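Local coordinates for ThiJ/PfpI family protein (Pseudomonas syringae pv. tomato, PDB 3EWN) that is of unknown function but belongs to the DJ-1/PfpI family, whose fold is related to that of class I glutamine amidotransferases, at residues A[29-34]-A[127-132]; A[43-48]-A[177-182]; A[63-66]-A[70-73]. All blocks are in the same frame, centred on the assembly; numbering follows the deposited sequence.

Overall arrangement
Contact 1 and contact 2 both pack elements of the DJ-1/PfpI core, and their centres lie about 17 Å apart. Contact 1 joins the loop after strand 25-29 to helix 126-132. Contact 2 joins the next helix, 36-46, to helix 177-189. Contact 3 is a small hairpin about 14 Å from contact 1, centre to centre, and the two touch. G33 N and T65 O are 2.8 Å apart, a probable hydrogen bond. Contacts 2 and 3 are about 19 Å apart between centres, and both meet the second subunit. Helix 126-132 follows C124, which probably matches the reactive cysteine position of family relatives.

Contact 1 of 3, residues A[29-34]-A[127-132]; sequences LVYPGM and SLILGA
The CD1 methyl of I129 overlaps the phenol of Y31 and the end of L29. I129 CD1 is 3.4 Å from Y31 CE2. The approach is oblique to the ring. I129 CD1 is also 3.7 Å from Y31 OH, so it lies along the outer part of the phenol. The second partner is L29, whose CD2 is 4.1 Å from I129 CD1. These two aliphatic side chains meet tip to tip. The contact is small. The touching is confined mainly to the end of the I129 side chain, where CD1 makes the closest contacts. The backbones stay well apart, with 10.1 Å between L29 CA and I129 CA. The I129 chain is extended at chi2 (172°), which carries CD1 across this gap.

The Y31 ring is held from more than one direction. Its chi1 of 50° stands the ring over M34 of the same turn, with M34 CB 3.7 Å above one face of the Y31 ring, offset toward the rim. M34 is the last residue of this type II beta turn, which starts at Y31 and is closed by M34 N to Y31 O at 3.2 Å. G33 takes the positive phi that this turn type has at its third position. At the far end of the ring, Y31 OH hydrogen-bonds to P91 O and to T97 OG1, so this buried hydroxyl is satisfied.

Around the contact, I129 also touches T97 and A100 of helix 95-100. M110 of helix 104-114 touches both L29 and I129. Helix 126-132 thus meets the end of strand 25-29 and the loop after it, with helices 95-100 and 104-114 packed against the same side chains.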
loop_
_atom_site.group_PDB
_atom_site.type_symbol
_atom_site.label_atom_id
_atom_site.label_comp_id
_atom_site.label_asym_id
_atom_site.label_seq_id
_atom_site.Cartn_x
_atom_site.Cartn_y
_atom_site.Cartn_z
ATOM N N LEU A 29 -7.939 12.504 -2.266
ATOM C CA LEU A 29 -9.263 12.318 -1.698
ATOM C C LEU A 29 -9.373 10.992 -0.955
ATOM O O LEU A 29 -8.841 9.980 -1.402
ATOM C CB LEU A 29 -10.316 12.350 -2.811
ATOM C CG LEU A 29 -11.766 12.064 -2.412
ATOM C CD1 LEU A 29 -12.344 13.259 -1.667
ATOM C CD2 LEU A 29 -12.589 11.775 -3.667
ATOM N N VAL A 30 -10.045 11.012 0.192
ATOM C CA VAL A 30 -10.285 9.792 0.958
ATOM C C VAL A 30 -11.756 9.832 1.340
ATOM O O VAL A 30 -12.333 10.907 1.471
ATOM C CB VAL A 30 -9.413 9.676 2.244
ATOM C CG1 VAL A 30 -7.948 9.571 1.863
ATOM C CG2 VAL A 30 -9.666 10.851 3.182
ATOM N N TYR A 31 -12.363 8.663 1.502
ATOM C CA TYR A 31 -13.773 8.582 1.848
ATOM C C TYR A 31 -14.073 7.226 2.458
ATOM O O TYR A 31 -13.304 6.280 2.294
ATOM C CB TYR A 31 -14.633 8.808 0.596
ATOM C CG TYR A 31 -14.241 7.960 -0.598
ATOM C CD1 TYR A 31 -14.661 6.635 -0.710
ATOM C CD2 TYR A 31 -13.437 8.480 -1.609
ATOM C CE1 TYR A 31 -14.289 5.847 -1.805
ATOM C CE2 TYR A 31 -13.056 7.700 -2.706
ATOM C CZ TYR A 31 -13.488 6.388 -2.795
ATOM O OH TYR A 31 -13.122 5.620 -3.872
ATOM N N PRO A 32 -15.192 7.115 3.186
ATOM C CA PRO A 32 -15.543 5.837 3.805
ATOM C C PRO A 32 -15.665 4.730 2.764
ATOM O O PRO A 32 -16.237 4.937 1.698
ATOM C CB PRO A 32 -16.882 6.136 4.480
ATOM C CG PRO A 32 -16.783 7.606 4.802
ATOM C CD PRO A 32 -16.167 8.161 3.539
ATOM N N GLY A 33 -15.106 3.563 3.064
ATOM C CA GLY A 33 -15.216 2.455 2.134
ATOM C C GLY A 33 -14.196 2.389 1.014
ATOM O O GLY A 33 -14.269 1.502 0.168
HETATM N N MSE A 34 -13.251 3.319 0.988
HETATM C CA MSE A 34 -12.234 3.287 -0.055
HETATM C C MSE A 34 -11.340 2.066 0.167
HETATM O O MSE A 34 -11.279 1.535 1.274
HETATM C CB MSE A 34 -11.379 4.548 0.007
HETATM C CG MSE A 34 -10.513 4.628 1.256
HETATM SE SE MSE A 34 -9.361 6.151 1.255
HETATM C CE MSE A 34 -8.748 6.045 3.058
ATOM N N SER A 127 -11.463 6.360 -10.942
ATOM C CA SER A 127 -11.764 7.051 -12.188
ATOM C C SER A 127 -13.270 7.252 -12.385
ATOM O O SER A 127 -13.684 8.019 -13.249
ATOM C CB SER A 127 -11.143 6.314 -13.385
ATOM O OG SER A 127 -11.283 4.908 -13.278
ATOM N N LEU A 128 -14.090 6.567 -11.590
ATOM C CA LEU A 128 -15.539 6.753 -11.692
ATOM C C LEU A 128 -15.846 8.114 -11.069
ATOM O O LEU A 128 -16.761 8.815 -11.494
ATOM C CB LEU A 128 -16.303 5.665 -10.926
ATOM C CG LEU A 128 -16.221 4.205 -11.381
ATOM C CD1 LEU A 128 -17.083 3.354 -10.449
ATOM C CD2 LEU A 128 -16.688 4.049 -12.825
ATOM N N ILE A 129 -15.070 8.479 -10.052
ATOM C CA ILE A 129 -15.254 9.757 -9.384
ATOM C C ILE A 129 -14.830 10.880 -10.329
ATOM O O ILE A 129 -15.525 11.889 -10.441
ATOM C CB ILE A 129 -14.436 9.823 -8.067
ATOM C CG1 ILE A 129 -14.985 8.803 -7.065
ATOM C CG2 ILE A 129 -14.487 11.239 -7.484
ATOM C CD1 ILE A 129 -14.132 8.641 -5.799
ATOM N N LEU A 130 -13.702 10.696 -11.020
ATOM C CA LEU A 130 -13.217 11.700 -11.971
ATOM C C LEU A 130 -14.247 11.881 -13.079
ATOM O O LEU A 130 -14.515 12.997 -13.523
ATOM C CB LEU A 130 -11.893 11.263 -12.616
ATOM C CG LEU A 130 -10.645 11.086 -11.754
ATOM C CD1 LEU A 130 -9.457 10.820 -12.667
ATOM C CD2 LEU A 130 -10.400 12.329 -10.912
ATOM N N GLY A 131 -14.811 10.768 -13.534
ATOM C CA GLY A 131 -15.798 10.834 -14.594
ATOM C C GLY A 131 -17.077 11.513 -14.148
ATOM O O GLY A 131 -17.604 12.379 -14.843
ATOM N N ALA A 132 -17.583 11.123 -12.983
ATOM C CA ALA A 132 -18.816 11.706 -12.466
ATOM C C ALA A 132 -18.651 13.197 -12.180
ATOM O O ALA A 132 -19.628 13.943 -12.188
ATOM C CB ALA A 132 -19.256 10.972 -11.199
#

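Contact 2 of 3, residues A[43-48]-A[177-182]; sequences HCMFGS and AGLDFG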
loop_
_atom_site.group_PDB
_atom_site.type_symbol
_atom_site.label_atom_id
_atom_site.label_comp_id
_atom_site.label_asym_id
_atom_site.label_seq_id
_atom_site.Cartn_x
_atom_site.Cartn_y
_atom_site.Cartn_z
ATOM N N HIS A 43 0.533 7.015 -2.423
ATOM C CA HIS A 43 1.073 7.811 -1.325
ATOM C C HIS A 43 2.537 7.450 -1.080
ATOM O O HIS A 43 3.369 8.320 -0.814
ATOM C CB HIS A 43 0.242 7.606 -0.049
ATOM C CG HIS A 43 0.582 8.566 1.050
ATOM N ND1 HIS A 43 1.647 8.375 1.905
ATOM C CD2 HIS A 43 0.027 9.752 1.401
ATOM C CE1 HIS A 43 1.735 9.401 2.733
ATOM N NE2 HIS A 43 0.764 10.251 2.449
ATOM N N CYS A 44 2.843 6.162 -1.183
ATOM C CA CYS A 44 4.202 5.667 -0.999
ATOM C C CYS A 44 5.150 6.398 -1.950
ATOM O O CYS A 44 6.240 6.824 -1.562
ATOM C CB CYS A 44 4.244 4.167 -1.285
ATOM S SG CYS A 44 5.896 3.443 -1.322
HETATM N N MSE A 45 4.723 6.547 -3.199
HETATM C CA MSE A 45 5.541 7.224 -4.194
HETATM C C MSE A 45 5.518 8.742 -4.059
HETATM O O MSE A 45 6.568 9.374 -4.109
HETATM C CB MSE A 45 5.108 6.821 -5.607
HETATM C CG MSE A 45 5.317 5.333 -5.907
HETATM SE SE MSE A 45 7.129 4.724 -5.682
HETATM C CE MSE A 45 6.841 2.852 -5.786
ATOM N N PHE A 46 4.337 9.332 -3.899
ATOM C CA PHE A 46 4.254 10.784 -3.752
ATOM C C PHE A 46 4.982 11.227 -2.490
ATOM O O PHE A 46 5.571 12.312 -2.436
ATOM C CB PHE A 46 2.797 11.251 -3.662
ATOM C CG PHE A 46 2.050 11.192 -4.961
ATOM C CD1 PHE A 46 2.614 11.698 -6.126
ATOM C CD2 PHE A 46 0.762 10.673 -5.012
ATOM C CE1 PHE A 46 1.904 11.691 -7.323
ATOM C CE2 PHE A 46 0.042 10.663 -6.208
ATOM C CZ PHE A 46 0.618 11.174 -7.365
ATOM N N GLY A 47 4.935 10.375 -1.473
ATOM C CA GLY A 47 5.581 10.686 -0.211
ATOM C C GLY A 47 7.092 10.764 -0.313
ATOM O O GLY A 47 7.744 11.303 0.579
ATOM N N SER A 48 7.652 10.237 -1.399
ATOM C CA SER A 48 9.100 10.257 -1.593
ATOM C C SER A 48 9.599 11.610 -2.098
ATOM O O SER A 48 10.797 11.872 -2.086
ATOM C CB SER A 48 9.520 9.180 -2.595
ATOM O OG SER A 48 9.245 9.598 -3.922
ATOM N N ALA A 177 -2.044 -1.389 -9.173
ATOM C CA ALA A 177 -1.543 -0.593 -10.291
ATOM C C ALA A 177 -1.088 0.784 -9.795
ATOM O O ALA A 177 -0.305 1.471 -10.455
ATOM C CB ALA A 177 -2.639 -0.434 -11.348
ATOM N N GLY A 178 -1.588 1.181 -8.631
ATOM C CA GLY A 178 -1.229 2.473 -8.065
ATOM C C GLY A 178 0.265 2.677 -7.898
ATOM O O GLY A 178 0.753 3.804 -7.967
ATOM N N LEU A 179 0.996 1.593 -7.665
ATOM C CA LEU A 179 2.444 1.691 -7.507
ATOM C C LEU A 179 3.125 2.083 -8.813
ATOM O O LEU A 179 4.038 2.910 -8.823
ATOM C CB LEU A 179 3.012 0.363 -7.016
ATOM C CG LEU A 179 2.736 0.021 -5.557
ATOM C CD1 LEU A 179 3.139 -1.423 -5.283
ATOM C CD2 LEU A 179 3.508 0.984 -4.656
ATOM N N ASP A 180 2.687 1.486 -9.917
ATOM C CA ASP A 180 3.277 1.805 -11.212
ATOM C C ASP A 180 2.882 3.218 -11.617
ATOM O O ASP A 180 3.676 3.969 -12.186
ATOM C CB ASP A 180 2.838 0.772 -12.255
ATOM C CG ASP A 180 3.388 -0.610 -11.949
ATOM O OD1 ASP A 180 4.522 -0.674 -11.435
ATOM O OD2 ASP A 180 2.706 -1.619 -12.215
ATOM N N PHE A 181 1.645 3.575 -11.307
ATOM C CA PHE A 181 1.143 4.909 -11.581
ATOM C C PHE A 181 2.000 5.902 -10.786
ATOM O O PHE A 181 2.460 6.916 -11.317
ATOM C CB PHE A 181 -0.315 4.990 -11.127
ATOM C CG PHE A 181 -0.771 6.379 -10.787
ATOM C CD1 PHE A 181 -1.081 7.289 -11.787
ATOM C CD2 PHE A 181 -0.869 6.778 -9.462
ATOM C CE1 PHE A 181 -1.485 8.586 -11.468
ATOM C CE2 PHE A 181 -1.270 8.068 -9.131
ATOM C CZ PHE A 181 -1.578 8.974 -10.137
ATOM N N GLY A 182 2.214 5.591 -9.511
ATOM C CA GLY A 182 2.995 6.460 -8.644
ATOM C C GLY A 182 4.439 6.660 -9.065
ATOM O O GLY A 182 4.931 7.787 -9.104
#
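M45 and L179 cross at about a right angle. The end of the selenomethionine meets one leucine methyl, with M45 CE 4.0 Å from L179 CD2. The M45 chain is bent at chi2 (-57°), so the selenium and its methyl fold back instead of running straight on. Nearer its root, the same side chain lies on the backbone of G182. M45 CB and M45 CG are each 3.5 Å from G182 C. Because G182 carries no side chain, the helices come very close here, and M45 CA is 5.2 Å from G182 CA.

F46 and F181 form the second pair. Their rings cross obliquely and meet by their outer carbons, with F46 CZ 4.0 Å from F181 CE2. A chi1 of 155° swings the F181 ring toward F46. It also sets the ring edge at G178 O, which lies in the ring plane. No hydrogen bond crosses between 43-48 and 177-182; they meet by van der Waals packing.

Near the end of the first helix, S48 ties back to M45. S48 OG donates to M45 O at 2.7 Å, in the carbonyl plane, and S48 N donates to the same oxygen. On the other helix, the CB of D180 points away from 43-48. Its carboxylate forms a salt bridge with R162, and OD2 also accepts from D207 N of the second subunit. L179 packs on L179 of that subunit, so this region reaches the interface between the two chains of the assembly.

F46 touches I26 and M28 of strand 25-29 and I54 of strand 53-58. The arrangement is that of neighbouring helices layered on a mostly parallel sheet, as in the alpha/beta sandwich of the DJ-1/PfpI family.

Contact 3 of 3, residues A[63-66]-A[70-73]; sequences PVTS and LAIV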
loop_
_atom_site.group_PDB
_atom_site.type_symbol
_atom_site.label_atom_id
_atom_site.label_comp_id
_atom_site.label_asym_id
_atom_site.label_seq_id
_atom_site.Cartn_x
_atom_site.Cartn_y
_atom_site.Cartn_z
ATOM N N PRO A 63 -12.189 10.562 11.026
ATOM C CA PRO A 63 -11.475 9.437 10.415
ATOM C C PRO A 63 -12.399 8.662 9.479
ATOM O O PRO A 63 -13.587 8.522 9.757
ATOM C CB PRO A 63 -11.058 8.604 11.624
ATOM C CG PRO A 63 -10.863 9.640 12.689
ATOM C CD PRO A 63 -12.059 10.535 12.493
ATOM N N VAL A 64 -11.857 8.177 8.364
ATOM C CA VAL A 64 -12.643 7.404 7.409
ATOM C C VAL A 64 -12.143 5.966 7.458
ATOM O O VAL A 64 -10.937 5.724 7.484
ATOM C CB VAL A 64 -12.491 7.947 5.969
ATOM C CG1 VAL A 64 -13.086 9.346 5.881
ATOM C CG2 VAL A 64 -11.024 7.965 5.563
ATOM N N THR A 65 -13.071 5.015 7.493
ATOM C CA THR A 65 -12.703 3.608 7.561
ATOM C C THR A 65 -12.755 2.952 6.187
ATOM O O THR A 65 -13.762 3.044 5.484
ATOM C CB THR A 65 -13.632 2.843 8.522
ATOM O OG1 THR A 65 -13.587 3.462 9.817
ATOM C CG2 THR A 65 -13.185 1.390 8.638
ATOM N N SER A 66 -11.664 2.286 5.816
ATOM C CA SER A 66 -11.568 1.626 4.515
ATOM C C SER A 66 -12.483 0.415 4.400
ATOM O O SER A 66 -13.097 -0.008 5.379
ATOM C CB SER A 66 -10.122 1.203 4.241
ATOM O OG SER A 66 -9.760 0.054 4.987
ATOM N N LEU A 70 -9.503 -0.363 7.916
ATOM C CA LEU A 70 -8.393 0.485 8.345
ATOM C C LEU A 70 -8.828 1.943 8.290
ATOM O O LEU A 70 -9.262 2.427 7.246
ATOM C CB LEU A 70 -7.168 0.275 7.452
ATOM C CG LEU A 70 -5.866 0.914 7.948
ATOM C CD1 LEU A 70 -5.493 0.347 9.310
ATOM C CD2 LEU A 70 -4.750 0.646 6.946
ATOM N N ALA A 71 -8.713 2.641 9.417
ATOM C CA ALA A 71 -9.128 4.038 9.492
ATOM C C ALA A 71 -7.982 5.027 9.291
ATOM O O ALA A 71 -6.925 4.909 9.910
ATOM C CB ALA A 71 -9.820 4.302 10.830
ATOM N N ILE A 72 -8.221 6.008 8.424
ATOM C CA ILE A 72 -7.250 7.049 8.099
ATOM C C ILE A 72 -7.791 8.412 8.537
ATOM O O ILE A 72 -8.983 8.678 8.401
ATOM C CB ILE A 72 -6.979 7.081 6.572
ATOM C CG1 ILE A 72 -6.081 5.908 6.173
ATOM C CG2 ILE A 72 -6.338 8.401 6.171
ATOM C CD1 ILE A 72 -6.712 4.548 6.345
ATOM N N VAL A 73 -6.920 9.271 9.062
ATOM C CA VAL A 73 -7.348 10.595 9.508
ATOM C C VAL A 73 -7.074 11.653 8.440
ATOM O O VAL A 73 -5.931 11.862 8.046
ATOM C CB VAL A 73 -6.620 11.031 10.801
ATOM C CG1 VAL A 73 -7.231 12.332 11.317
ATOM C CG2 VAL A 73 -6.720 9.938 11.860
#
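V64 and I72 are paired across a short antiparallel beta hairpin, made of strands 64-65 and 71-73. Two backbone hydrogen bonds join them. V64 N donates to I72 O, and I72 N donates to V64 O, each at 2.9 Å. T65 and A71 form the next pair, which is non-hydrogen-bonded. A third backbone bond, from S66 N to L70 O at 2.8 Å, ties the strands where they enter the connecting turn.

Weaker CH-O contacts add to this ladder. A71 CA approaches V64 O at 3.2 Å, and P63 CA approaches I72 O at 3.3 Å. Both carbonyls already accept a backbone hydrogen bond, so each oxygen has a second, softer neighbour.

Van der Waals contacts are modest. V64 and I72 lie on one face of the hairpin, with V64 CG2 4.3 Å from I72 CB. This face is turned to the core and packs on M34, while I72 and L70 also touch V36 of helix 36-46. T65 and A71 lie on the other face, where the hydroxyl oxygen T65 OG1 is 4.0 Å from the A71 CB methyl. At the open end, P63 CG meets V73 CG2.

The hairpin also takes part in the interface with the second subunit of the assembly. A71 and V73 pair in an antiparallel ladder with a strand of that subunit, so the sheet continues across the interface. V73 packs on V73 of the same subunit.

A side chain adds to the closure of the turn. With chi1 at 76°, S66 OG is swung over the turn, where it meets two N-H groups. It accepts from A68 N, as in an ST turn. It also accepts from L70 N, with 3.0 Å between L70 N and S66 OG and an angle of 146° at the hydrogen.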